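Local atomic coordinates of homoserine O-acetyltransferase (Bacillus anthracis str. 'Ames Ancestor', PDB entry 3I1I), a protein that probably transfers an acetyl group from acetyl-CoA to the hydroxyl of L-homoserine, an early step of methionine biosynthesis. Residues H49-S55 / D92-Q98; K338-V342 / F368-K372; Q221-R225 / N265-S271; Q162-H167 / H290-F296. One frame throughout, in Å; residues are numbered along the deposited sequence. Where two conformers were deposited one is given.

Contact 1. Residues H49-S55 / D92-Q98; sequences HYFSATS and DNLCNVQ
Loops leaving neighbouring strands of an alpha/beta hydrolase sheet can be locked together by side chains instead of strand pairing. Residues 49-55 follow strand 44-48 and contain a type I turn, Tyr-50 to Ala-53, closed by Ala-53 N to Tyr-50 O at 3.0 Å. Residues 92-98 follow parallel strand 87-91, with a type II turn from Asn-93 to Asn-96. CA atoms approach at Ser-55/Asp-92 (4.6 Å) and Ser-52/Val-97 (5.9 Å). His-49 takes chi1 p (84°). Asn-93 (m) lies over one face of its ring, ND2 donating to His-49 O at 3.2 Å. Asn-96 (t, chi2 -79°) sends ND2 to Ala-53 O (2.8 Å) and forms an Asx turn, OD1 taking Gln-98 N at 3.0 Å. Gln-98 (m, t) extends NE2 to Ser-52 O (2.7 Å). Asp-92 (m) accepts Ser-55 N on OD1 (2.8 Å); its OD2 makes a salt bridge with Lys-9, to which Ser-55 OG is hydrogen-bonded. Water 3 joins Phe-51 O and Ala-53 O to Val-97 N, and Val-97 CG2 packs 3.7 Å from Ser-52 CA. In this fold the loop after strand 44-48 commonly contributes to the oxyanion hole. His-49 ND1 donates to Tyr-50 O (2.7 Å) while its NE2 accepts from Asn-93 N (3.0 Å), consistent with a neutral ring carrying its proton on ND1.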
# COMPACT_ATOMS: atom_id res chain seq x y z
N HIS A 49 15.89 0.30 20.08
CA HIS A 49 15.67 1.13 18.91
C HIS A 49 14.43 0.79 18.07
O HIS A 49 13.89 -0.30 18.17
CB HIS A 49 16.96 1.25 18.08
CG HIS A 49 17.21 0.13 17.12
ND1 HIS A 49 16.44 -0.08 16.00
CD2 HIS A 49 18.22 -0.77 17.05
CE1 HIS A 49 16.94 -1.08 15.30
NE2 HIS A 49 18.04 -1.51 15.91
N TYR A 50 13.96 1.76 17.30
CA TYR A 50 12.74 1.61 16.52
C TYR A 50 13.05 1.07 15.11
O TYR A 50 14.21 0.92 14.74
CB TYR A 50 11.92 2.93 16.45
CG TYR A 50 12.63 4.11 15.86
CD1 TYR A 50 12.57 4.38 14.49
CD2 TYR A 50 13.40 4.96 16.66
CE1 TYR A 50 13.25 5.47 13.92
CE2 TYR A 50 14.08 6.06 16.12
CZ TYR A 50 13.98 6.30 14.74
OH TYR A 50 14.62 7.37 14.20
N PHE A 51 11.97 0.81 14.36
CA PHE A 51 11.95 0.05 13.07
C PHE A 51 13.19 0.21 12.21
O PHE A 51 13.91 -0.74 11.97
CB PHE A 51 10.68 0.43 12.24
CG PHE A 51 10.41 -0.48 11.05
CD1 PHE A 51 9.45 -1.46 11.12
CD2 PHE A 51 11.11 -0.34 9.87
CE1 PHE A 51 9.22 -2.29 10.05
CE2 PHE A 51 10.89 -1.17 8.79
CZ PHE A 51 9.94 -2.15 8.88
N SER A 52 13.42 1.42 11.73
CA SER A 52 14.48 1.68 10.74
C SER A 52 15.79 2.21 11.34
O SER A 52 16.70 2.52 10.58
CB SER A 52 13.98 2.71 9.72
OG SER A 52 13.46 3.81 10.46
N ALA A 53 15.87 2.31 12.66
CA ALA A 53 17.07 2.86 13.35
C ALA A 53 18.13 1.79 13.67
O ALA A 53 18.17 0.73 13.04
CB ALA A 53 16.67 3.62 14.62
N THR A 54 19.00 2.09 14.63
CA THR A 54 20.18 1.30 14.98
C THR A 54 20.50 1.53 16.47
O THR A 54 19.82 2.29 17.15
CB THR A 54 21.44 1.72 14.13
OG1 THR A 54 21.97 2.99 14.57
CG2 THR A 54 21.12 1.79 12.66
N SER A 55 21.59 0.92 16.94
CA SER A 55 22.07 1.09 18.31
C SER A 55 22.44 2.56 18.67
O SER A 55 22.58 2.89 19.85
CB SER A 55 23.29 0.19 18.55
OG SER A 55 24.42 0.69 17.83
N ASP A 92 21.81 -3.11 18.38
CA ASP A 92 21.18 -3.26 17.08
C ASP A 92 20.20 -4.46 17.09
O ASP A 92 20.55 -5.54 17.51
CB ASP A 92 22.22 -3.57 15.99
CG ASP A 92 23.23 -2.46 15.74
OD1 ASP A 92 22.87 -1.26 15.78
OD2 ASP A 92 24.39 -2.84 15.45
N ASN A 93 19.00 -4.27 16.55
CA ASN A 93 18.02 -5.33 16.44
C ASN A 93 18.38 -6.34 15.36
O ASN A 93 19.05 -6.00 14.36
CB ASN A 93 16.66 -4.72 16.15
CG ASN A 93 16.17 -3.84 17.24
OD1 ASN A 93 16.63 -3.92 18.38
ND2 ASN A 93 15.19 -2.98 16.92
N LEU A 94 17.97 -7.59 15.55
CA LEU A 94 17.98 -8.58 14.45
C LEU A 94 17.32 -8.03 13.13
O LEU A 94 16.39 -7.21 13.18
CB LEU A 94 17.20 -9.84 14.86
CG LEU A 94 17.78 -10.93 15.76
CD1 LEU A 94 16.63 -11.87 16.17
CD2 LEU A 94 18.91 -11.69 15.02
N CYS A 95 17.82 -8.49 11.99
CA CYS A 95 17.37 -8.04 10.68
C CYS A 95 17.35 -6.51 10.53
O CYS A 95 16.46 -5.96 9.85
CB CYS A 95 15.98 -8.58 10.39
SG CYS A 95 15.92 -10.36 10.47
N ASN A 96 18.33 -5.83 11.14
CA ASN A 96 18.38 -4.39 11.06
C ASN A 96 18.30 -4.01 9.59
O ASN A 96 18.98 -4.61 8.77
CB ASN A 96 19.66 -3.84 11.69
CG ASN A 96 19.64 -2.33 11.82
OD1 ASN A 96 19.86 -1.62 10.84
ND2 ASN A 96 19.38 -1.84 13.03
N VAL A 97 17.46 -3.03 9.27
CA VAL A 97 17.21 -2.72 7.86
C VAL A 97 18.37 -1.97 7.21
O VAL A 97 18.61 -2.12 6.00
CB VAL A 97 15.88 -1.94 7.64
CG1 VAL A 97 14.75 -2.70 8.28
CG2 VAL A 97 15.98 -0.51 8.18
N GLN A 98 19.08 -1.18 8.00
CA GLN A 98 20.21 -0.39 7.50
C GLN A 98 21.43 -1.25 7.40
O GLN A 98 22.48 -0.91 7.96
CB GLN A 98 20.54 0.73 8.46
CG GLN A 98 19.49 1.76 8.58
CD GLN A 98 20.01 2.95 9.34
OE1 GLN A 98 21.09 3.48 9.01
NE2 GLN A 98 19.25 3.40 10.36
O HOH W 1 17.50 -2.07 20.20
O HOH W 2 14.35 -2.66 14.10
O HOH W 3 16.57 -1.26 11.54

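Contact 2. Residues K338-V342 / F368-K372; sequences KYAEV and FLNRK
At the margin of an alpha/beta hydrolase sheet, the C-terminal helix commonly packs against the last strands, and here residues near its C-terminal end meet edge strand 340-342. Residues 338-342 are extended, and Tyr-339 and Glu-341 both point toward segment 368-372. The backbones stay well apart: CA atoms lie 10.1 Å apart at Glu-341/Phe-368 and 10.4 Å at Tyr-339/Lys-372, so long side chains must bridge the gap. Phe-368, still helical (phi/psi -70/-39), takes chi1 t and brings CE1 to 3.9 Å from Tyr-339 CE2; its ring edge also faces Glu-341, with CD1 4.0 Å from OE2. The same ring reaches Leu-311 and Ile-176 of the neighbouring strands. Past Leu-369 and Asn-370, Arg-371 (-80/145) has left helical geometry, while its N keeps a 3.2 Å hydrogen bond to Phe-368 O. Arg-371, chi1 and chi2 t, chi3 m, lays its CD over the Tyr-339 ring, an off-centre CH-pi contact of 4.1 Å to the centroid. Tyr-339 OH sits over one guanidinium face, 2.9 Å from Arg-371 CZ, at angles too poor for hydrogen bonding. Tyr-339 (chi1 t) instead donates OH to Glu-341 OE2 at 2.7 Å, and Glu-341 (chi1 p) makes a salt bridge through OE1 with Lys-364. Glu-341 OE2 and Arg-371 NH2 are 4.2 Å apart, beyond a salt bridge; water 4 accepts from Arg-371 NH2 at 3.0 Å and donates weakly to Glu-341 OE2 at 3.3 Å.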
# COMPACT_ATOMS: atom_id res chain seq x y z
N LYS A 338 -0.43 -2.97 40.68
CA LYS A 338 0.88 -2.46 40.26
C LYS A 338 0.92 -0.96 40.00
O LYS A 338 -0.11 -0.31 39.82
CB LYS A 338 1.33 -3.23 39.04
CG LYS A 338 1.64 -4.66 39.45
CD LYS A 338 1.58 -5.60 38.31
CE LYS A 338 1.58 -7.07 38.80
NZ LYS A 338 1.41 -7.89 37.59
N TYR A 339 2.13 -0.40 40.02
CA TYR A 339 2.33 0.99 39.71
C TYR A 339 2.46 1.15 38.18
O TYR A 339 3.39 0.59 37.55
CB TYR A 339 3.59 1.58 40.40
CG TYR A 339 3.66 3.08 40.22
CD1 TYR A 339 3.19 3.95 41.20
CD2 TYR A 339 4.10 3.62 39.03
CE1 TYR A 339 3.23 5.36 40.99
CE2 TYR A 339 4.14 4.99 38.82
CZ TYR A 339 3.72 5.85 39.79
OH TYR A 339 3.76 7.20 39.51
N ALA A 340 1.54 1.92 37.60
CA ALA A 340 1.49 2.09 36.17
C ALA A 340 0.75 3.38 35.82
O ALA A 340 -0.26 3.70 36.48
CB ALA A 340 0.81 0.89 35.51
N GLU A 341 1.27 4.14 34.86
CA GLU A 341 0.65 5.40 34.44
C GLU A 341 0.82 5.67 32.95
O GLU A 341 1.77 5.16 32.31
CB GLU A 341 1.15 6.60 35.28
CG GLU A 341 2.64 6.90 35.25
CD GLU A 341 3.06 8.15 36.13
OE1 GLU A 341 2.45 9.26 35.98
OE2 GLU A 341 4.01 8.01 36.95
N VAL A 342 -0.12 6.43 32.40
CA VAL A 342 -0.06 6.95 31.03
C VAL A 342 0.25 8.43 31.14
O VAL A 342 -0.35 9.14 31.93
CB VAL A 342 -1.41 6.83 30.27
CG1 VAL A 342 -1.25 7.41 28.87
CG2 VAL A 342 -1.90 5.37 30.21
N PHE A 368 10.31 9.92 36.52
CA PHE A 368 10.03 8.50 36.61
C PHE A 368 11.29 7.67 36.89
O PHE A 368 11.25 6.73 37.69
CB PHE A 368 9.37 8.03 35.32
CG PHE A 368 8.76 6.70 35.41
CD1 PHE A 368 7.58 6.52 36.08
CD2 PHE A 368 9.37 5.60 34.84
CE1 PHE A 368 6.98 5.25 36.17
CE2 PHE A 368 8.78 4.34 34.94
CZ PHE A 368 7.60 4.18 35.60
N LEU A 369 12.40 8.05 36.29
CA LEU A 369 13.67 7.41 36.56
C LEU A 369 14.11 7.59 38.01
O LEU A 369 14.89 6.80 38.53
CB LEU A 369 14.75 7.92 35.61
CG LEU A 369 14.56 7.51 34.15
CD1 LEU A 369 15.63 8.18 33.28
CD2 LEU A 369 14.55 5.95 34.00
N ASN A 370 13.59 8.62 38.67
CA ASN A 370 13.87 8.89 40.07
C ASN A 370 12.83 8.42 41.06
O ASN A 370 13.04 8.53 42.23
CB ASN A 370 14.10 10.39 40.24
CG ASN A 370 15.41 10.80 39.67
OD1 ASN A 370 16.45 10.35 40.16
ND2 ASN A 370 15.39 11.61 38.61
N ARG A 371 11.70 7.90 40.62
CA ARG A 371 10.73 7.37 41.55
C ARG A 371 11.16 5.95 41.99
O ARG A 371 11.71 5.18 41.19
CB ARG A 371 9.36 7.37 40.90
CG ARG A 371 8.26 6.76 41.71
CD ARG A 371 7.07 6.56 40.83
NE ARG A 371 6.59 7.85 40.32
CZ ARG A 371 5.80 8.68 41.01
NH1 ARG A 371 5.38 8.35 42.23
NH2 ARG A 371 5.41 9.84 40.47
N LYS A 372 10.89 5.62 43.25
CA LYS A 372 11.28 4.33 43.79
C LYS A 372 10.38 3.18 43.30
O LYS A 372 9.21 3.37 42.99
CB LYS A 372 11.29 4.37 45.33
CG LYS A 372 9.90 4.28 45.96
CD LYS A 372 9.98 4.42 47.50
CE LYS A 372 8.76 3.80 48.16
NZ LYS A 372 8.82 2.29 48.15
O HOH W 4 6.66 9.86 37.78

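Contact 3. Residues Q221-R225 / N265-S271; sequences QLANR and NKLTYRS
Two hydrogen bonds pin together a pair of helices in the cap that this alpha/beta hydrolase fold inserts between strands 174-178 and 309-313. Gln-221, extended with chi1 and chi2 t, drives NE2 almost straight at Thr-268 OG1 (2.9 Å, 171°); the Thr-268 hydroxyl, chi1 p, also bonds to Ile-264 O one turn back. Near the end of the second helix, Asn-224 (chi1 t) gives ND2 to Ser-271 OG at 2.9 Å. Arg-225 and Asn-265 come close, yet their firm polar partners belong to the second subunit: Arg-225 NH1 forms a salt bridge with its Glu-198, and Asn-265 OD1 accepts from its Gln-194. The cap helices thus serve intersubunit association as well as internal packing. Helical segments 221-225 and 265-270 cross at 110°, their axes 9.0 Å apart at closest approach. CA atoms meet at Gln-221/Tyr-269 and Arg-225/Thr-268, both 5.9 Å. Gln-221 OE1 rests at the edge of the Tyr-269 ring, 3.7 Å from CD1. Thr-268 points toward the first helix, filling the crossing between Gln-221 and Arg-225, with its CG2 4.0 Å from Arg-225 CA.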
# COMPACT_ATOMS: atom_id res chain seq x y z
N GLN A 221 10.12 1.29 -2.00
CA GLN A 221 9.65 2.65 -1.85
C GLN A 221 8.17 2.69 -1.47
O GLN A 221 7.74 3.51 -0.68
CB GLN A 221 9.87 3.48 -3.13
CG GLN A 221 9.19 4.89 -3.06
CD GLN A 221 9.74 5.90 -4.05
OE1 GLN A 221 10.19 5.53 -5.13
NE2 GLN A 221 9.68 7.19 -3.69
N LEU A 222 7.39 1.82 -2.08
CA LEU A 222 5.97 1.71 -1.75
C LEU A 222 5.80 1.29 -0.28
O LEU A 222 5.04 1.90 0.47
CB LEU A 222 5.32 0.73 -2.73
CG LEU A 222 3.82 0.60 -2.79
CD1 LEU A 222 3.09 1.95 -2.67
CD2 LEU A 222 3.48 -0.11 -4.13
N ALA A 223 6.55 0.27 0.15
CA ALA A 223 6.55 -0.14 1.56
C ALA A 223 6.89 1.04 2.47
O ALA A 223 6.24 1.26 3.47
CB ALA A 223 7.52 -1.35 1.80
N ASN A 224 7.90 1.82 2.09
CA ASN A 224 8.37 2.94 2.90
C ASN A 224 7.36 4.09 2.91
O ASN A 224 7.14 4.73 3.93
CB ASN A 224 9.69 3.44 2.34
CG ASN A 224 10.34 4.51 3.23
OD1 ASN A 224 10.65 4.26 4.39
ND2 ASN A 224 10.55 5.68 2.68
N ARG A 225 6.74 4.35 1.77
CA ARG A 225 5.76 5.41 1.70
C ARG A 225 4.53 5.12 2.58
O ARG A 225 4.04 6.01 3.26
CB ARG A 225 5.37 5.71 0.25
CG ARG A 225 4.56 6.96 0.12
CD ARG A 225 4.61 7.58 -1.26
NE ARG A 225 4.06 6.65 -2.19
CZ ARG A 225 4.66 6.22 -3.29
NH1 ARG A 225 4.04 5.32 -4.03
NH2 ARG A 225 5.85 6.66 -3.68
N ASN A 265 7.63 11.47 -2.92
CA ASN A 265 8.46 10.48 -3.60
C ASN A 265 9.94 10.70 -3.32
O ASN A 265 10.69 9.76 -3.02
CB ASN A 265 8.29 10.52 -5.10
CG ASN A 265 7.08 9.78 -5.59
OD1 ASN A 265 6.29 9.25 -4.80
ND2 ASN A 265 6.89 9.77 -6.90
N LYS A 266 10.36 11.96 -3.39
CA LYS A 266 11.76 12.29 -3.17
C LYS A 266 12.21 11.87 -1.76
O LYS A 266 13.25 11.22 -1.62
CB LYS A 266 11.99 13.78 -3.37
CG LYS A 266 13.43 14.15 -3.63
CD LYS A 266 13.53 15.54 -4.36
CE LYS A 266 14.20 16.65 -3.50
NZ LYS A 266 15.63 16.99 -3.96
N LEU A 267 11.42 12.23 -0.75
CA LEU A 267 11.77 11.89 0.63
C LEU A 267 11.82 10.37 0.81
O LEU A 267 12.71 9.86 1.45
CB LEU A 267 10.74 12.43 1.62
CG LEU A 267 10.65 13.95 1.77
CD1 LEU A 267 9.39 14.36 2.58
CD2 LEU A 267 11.95 14.47 2.42
N THR A 268 10.86 9.66 0.26
CA THR A 268 10.74 8.27 0.56
C THR A 268 11.75 7.46 -0.23
O THR A 268 12.16 6.38 0.22
CB THR A 268 9.31 7.73 0.34
OG1 THR A 268 8.88 8.00 -1.00
CG2 THR A 268 8.38 8.37 1.30
N TYR A 269 12.18 7.97 -1.38
CA TYR A 269 13.24 7.33 -2.09
C TYR A 269 14.56 7.47 -1.34
O TYR A 269 15.29 6.49 -1.22
CB TYR A 269 13.43 7.92 -3.46
CG TYR A 269 14.36 7.11 -4.31
CD1 TYR A 269 13.90 5.97 -4.96
CD2 TYR A 269 15.71 7.46 -4.46
CE1 TYR A 269 14.74 5.21 -5.76
CE2 TYR A 269 16.56 6.70 -5.28
CZ TYR A 269 16.06 5.57 -5.93
OH TYR A 269 16.84 4.77 -6.73
N ARG A 270 14.84 8.69 -0.86
CA ARG A 270 16.07 8.97 -0.14
C ARG A 270 16.22 8.06 1.07
O ARG A 270 17.30 7.54 1.32
CB ARG A 270 16.12 10.42 0.35
CG ARG A 270 17.53 10.98 0.42
CD ARG A 270 17.87 11.79 -0.86
NE ARG A 270 17.27 13.13 -0.81
CZ ARG A 270 17.11 13.93 -1.86
NH1 ARG A 270 17.50 13.55 -3.06
NH2 ARG A 270 16.55 15.12 -1.68
N SER A 271 15.14 7.85 1.80
CA SER A 271 15.29 7.06 3.02
C SER A 271 15.37 5.55 2.81
O SER A 271 15.57 4.85 3.74
CB SER A 271 14.20 7.41 4.05
OG SER A 271 12.96 6.87 3.67

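Contact 4. Residues Q162-H167 / H290-F296; sequences QQWAVH and HDIAHGF
Residues 162-167 form the last turns of helix 156-167, with Val-166 N on Gln-162 O (3.0 Å) and His-167 N on Gln-163 O (2.8 Å). Facing them, irregular segment 290-296 makes a type I turn from Asp-291 to His-294, closed by His-294 N to Asp-291 O at 2.9 Å; Gly-295, at positive phi (111°), then redirects the chain so that Phe-296 N reaches Ala-293 O (2.9 Å). The nearest CA pair is Gln-163/Ile-292, 6.4 Å. Ile-292, chi1 p, wedges against the helix: CG2 lies 4.0 Å from Gln-162 CB, and CD1 4.0 Å from Val-166 CG2. Val-166 (t) sets CG1 3.9 Å from Phe-296 CZ. His-167 and Phe-296, both m, form an oblique aromatic pair, centroids 5.6 Å apart and planes at 50°. No direct hydrogen bond crosses the gap; water carries the polar traffic. Gln-163 (m, m) gives NE2 to water 5 (2.9 Å), which is hydrogen-bonded to His-290 ND1 (2.7 Å), while water 7 joins His-167 NE2 (2.7 Å) to Ile-292 O (2.6 Å). Gln-162 NE2 and His-290 NE2 converge on Asn-181 O, the former also binding Gly-158 O; Asp-291 OD2 is hydrogen-bonded to Ser-245 of the second subunit. The helix is the one that follows the probable nucleophile elbow of the alpha/beta hydrolase fold, here packed against the chain returning from the cap.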
# COMPACT_ATOMS: atom_id res chain seq x y z
N GLN A 162 8.69 -3.89 26.33
CA GLN A 162 7.55 -4.51 26.98
C GLN A 162 7.82 -5.99 27.15
O GLN A 162 7.43 -6.57 28.15
CB GLN A 162 6.26 -4.28 26.20
CG GLN A 162 5.67 -2.91 26.39
CD GLN A 162 4.56 -2.64 25.37
OE1 GLN A 162 3.39 -2.75 25.69
NE2 GLN A 162 4.95 -2.30 24.14
N GLN A 163 8.50 -6.60 26.19
CA GLN A 163 8.85 -8.02 26.28
C GLN A 163 9.82 -8.27 27.46
O GLN A 163 9.65 -9.23 28.21
CB GLN A 163 9.41 -8.51 24.95
CG GLN A 163 8.37 -8.59 23.83
CD GLN A 163 7.39 -9.75 24.03
OE1 GLN A 163 7.25 -10.28 25.13
NE2 GLN A 163 6.72 -10.15 22.95
N TRP A 164 10.74 -7.36 27.69
CA TRP A 164 11.56 -7.38 28.91
C TRP A 164 10.74 -7.37 30.21
O TRP A 164 10.96 -8.18 31.12
CB TRP A 164 12.48 -6.16 28.96
CG TRP A 164 13.79 -6.38 28.36
CD1 TRP A 164 14.13 -6.14 27.09
CD2 TRP A 164 14.97 -6.86 29.02
NE1 TRP A 164 15.45 -6.43 26.90
CE2 TRP A 164 15.98 -6.89 28.08
CE3 TRP A 164 15.25 -7.28 30.32
CZ2 TRP A 164 17.27 -7.30 28.37
CZ3 TRP A 164 16.55 -7.68 30.62
CH2 TRP A 164 17.52 -7.71 29.65
N ALA A 165 9.81 -6.42 30.29
CA ALA A 165 8.99 -6.28 31.49
C ALA A 165 8.14 -7.55 31.75
O ALA A 165 7.99 -8.00 32.90
CB ALA A 165 8.10 -5.05 31.38
N VAL A 166 7.61 -8.14 30.70
CA VAL A 166 6.82 -9.36 30.83
C VAL A 166 7.73 -10.57 31.17
O VAL A 166 7.47 -11.28 32.12
CB VAL A 166 6.00 -9.65 29.54
CG1 VAL A 166 5.42 -11.04 29.55
CG2 VAL A 166 4.91 -8.59 29.39
N HIS A 167 8.80 -10.76 30.42
CA HIS A 167 9.55 -12.00 30.53
C HIS A 167 10.74 -12.01 31.44
O HIS A 167 11.23 -13.07 31.75
CB HIS A 167 9.91 -12.50 29.15
CG HIS A 167 8.73 -12.93 28.36
ND1 HIS A 167 8.27 -14.24 28.36
CD2 HIS A 167 7.85 -12.22 27.60
CE1 HIS A 167 7.19 -14.32 27.59
NE2 HIS A 167 6.91 -13.11 27.13
N HIS A 290 3.77 -8.67 16.75
CA HIS A 290 3.94 -8.20 18.11
C HIS A 290 2.68 -8.31 18.99
O HIS A 290 1.66 -7.68 18.74
CB HIS A 290 4.46 -6.76 18.16
CG HIS A 290 4.47 -6.18 19.54
ND1 HIS A 290 5.31 -6.65 20.52
CD2 HIS A 290 3.71 -5.22 20.12
CE1 HIS A 290 5.08 -6.00 21.65
NE2 HIS A 290 4.11 -5.12 21.43
N ASP A 291 2.83 -9.04 20.09
CA ASP A 291 1.73 -9.45 20.96
C ASP A 291 2.30 -10.01 22.25
O ASP A 291 2.73 -11.17 22.29
CB ASP A 291 0.97 -10.58 20.29
CG ASP A 291 -0.27 -11.00 21.06
OD1 ASP A 291 -0.57 -10.34 22.08
OD2 ASP A 291 -0.97 -11.97 20.61
N ILE A 292 2.35 -9.17 23.29
CA ILE A 292 2.87 -9.62 24.56
C ILE A 292 2.00 -10.77 25.14
O ILE A 292 2.51 -11.63 25.86
CB ILE A 292 3.10 -8.46 25.60
CG1 ILE A 292 1.78 -7.88 26.09
CG2 ILE A 292 4.05 -7.39 25.04
CD1 ILE A 292 1.92 -6.99 27.31
N ALA A 293 0.71 -10.83 24.77
CA ALA A 293 -0.15 -11.97 25.17
C ALA A 293 0.20 -13.27 24.47
O ALA A 293 -0.25 -14.33 24.88
CB ALA A 293 -1.65 -11.66 24.96
N HIS A 294 0.97 -13.23 23.40
CA HIS A 294 1.33 -14.48 22.71
C HIS A 294 2.11 -15.39 23.65
O HIS A 294 3.09 -14.99 24.25
CB HIS A 294 2.19 -14.23 21.48
CG HIS A 294 2.51 -15.48 20.75
ND1 HIS A 294 1.53 -16.29 20.22
CD2 HIS A 294 3.69 -16.09 20.49
CE1 HIS A 294 2.10 -17.34 19.64
NE2 HIS A 294 3.41 -17.24 19.80
N GLY A 295 1.69 -16.62 23.79
CA GLY A 295 2.28 -17.45 24.83
C GLY A 295 1.26 -17.73 25.92
O GLY A 295 1.13 -18.86 26.36
N PHE A 296 0.47 -16.74 26.27
CA PHE A 296 -0.31 -16.75 27.47
C PHE A 296 -1.75 -17.02 27.12
O PHE A 296 -2.08 -17.18 25.95
CB PHE A 296 -0.16 -15.39 28.15
CG PHE A 296 1.24 -15.10 28.63
CD1 PHE A 296 1.65 -15.50 29.88
CD2 PHE A 296 2.14 -14.42 27.83
CE1 PHE A 296 2.93 -15.25 30.31
CE2 PHE A 296 3.41 -14.16 28.25
CZ PHE A 296 3.81 -14.57 29.49
O HOH W 5 6.87 -8.87 20.32
O HOH W 6 5.19 -12.91 22.74
O HOH W 7 4.90 -12.55 25.48

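The four contacts divide the fold between a core near the probable active site, sheet edge and cap. Contact 1 lies deepest, its centre 7 Å from that of the chain; without touching them, Phe-51 lies near the probable Ser-155/His-351/Asp-318 triad and Asn-93 near the elbow residues. Contact 4 packs on the helix that follows that elbow; its centre is 20 Å from that of contact 1, their nearest atoms about 9 Å apart. Contacts 3 and 1 have nearest atoms about 6 Å apart, and Trp-280 touches both Phe-51 and Asn-224. Contacts 2 and 3, centres 38 Å apart, lie on opposite sides of the chain's centre, although contact 2's nearest atoms come within about 8 Å of contact 4. Contacts 3 and 4 both reach the second subunit.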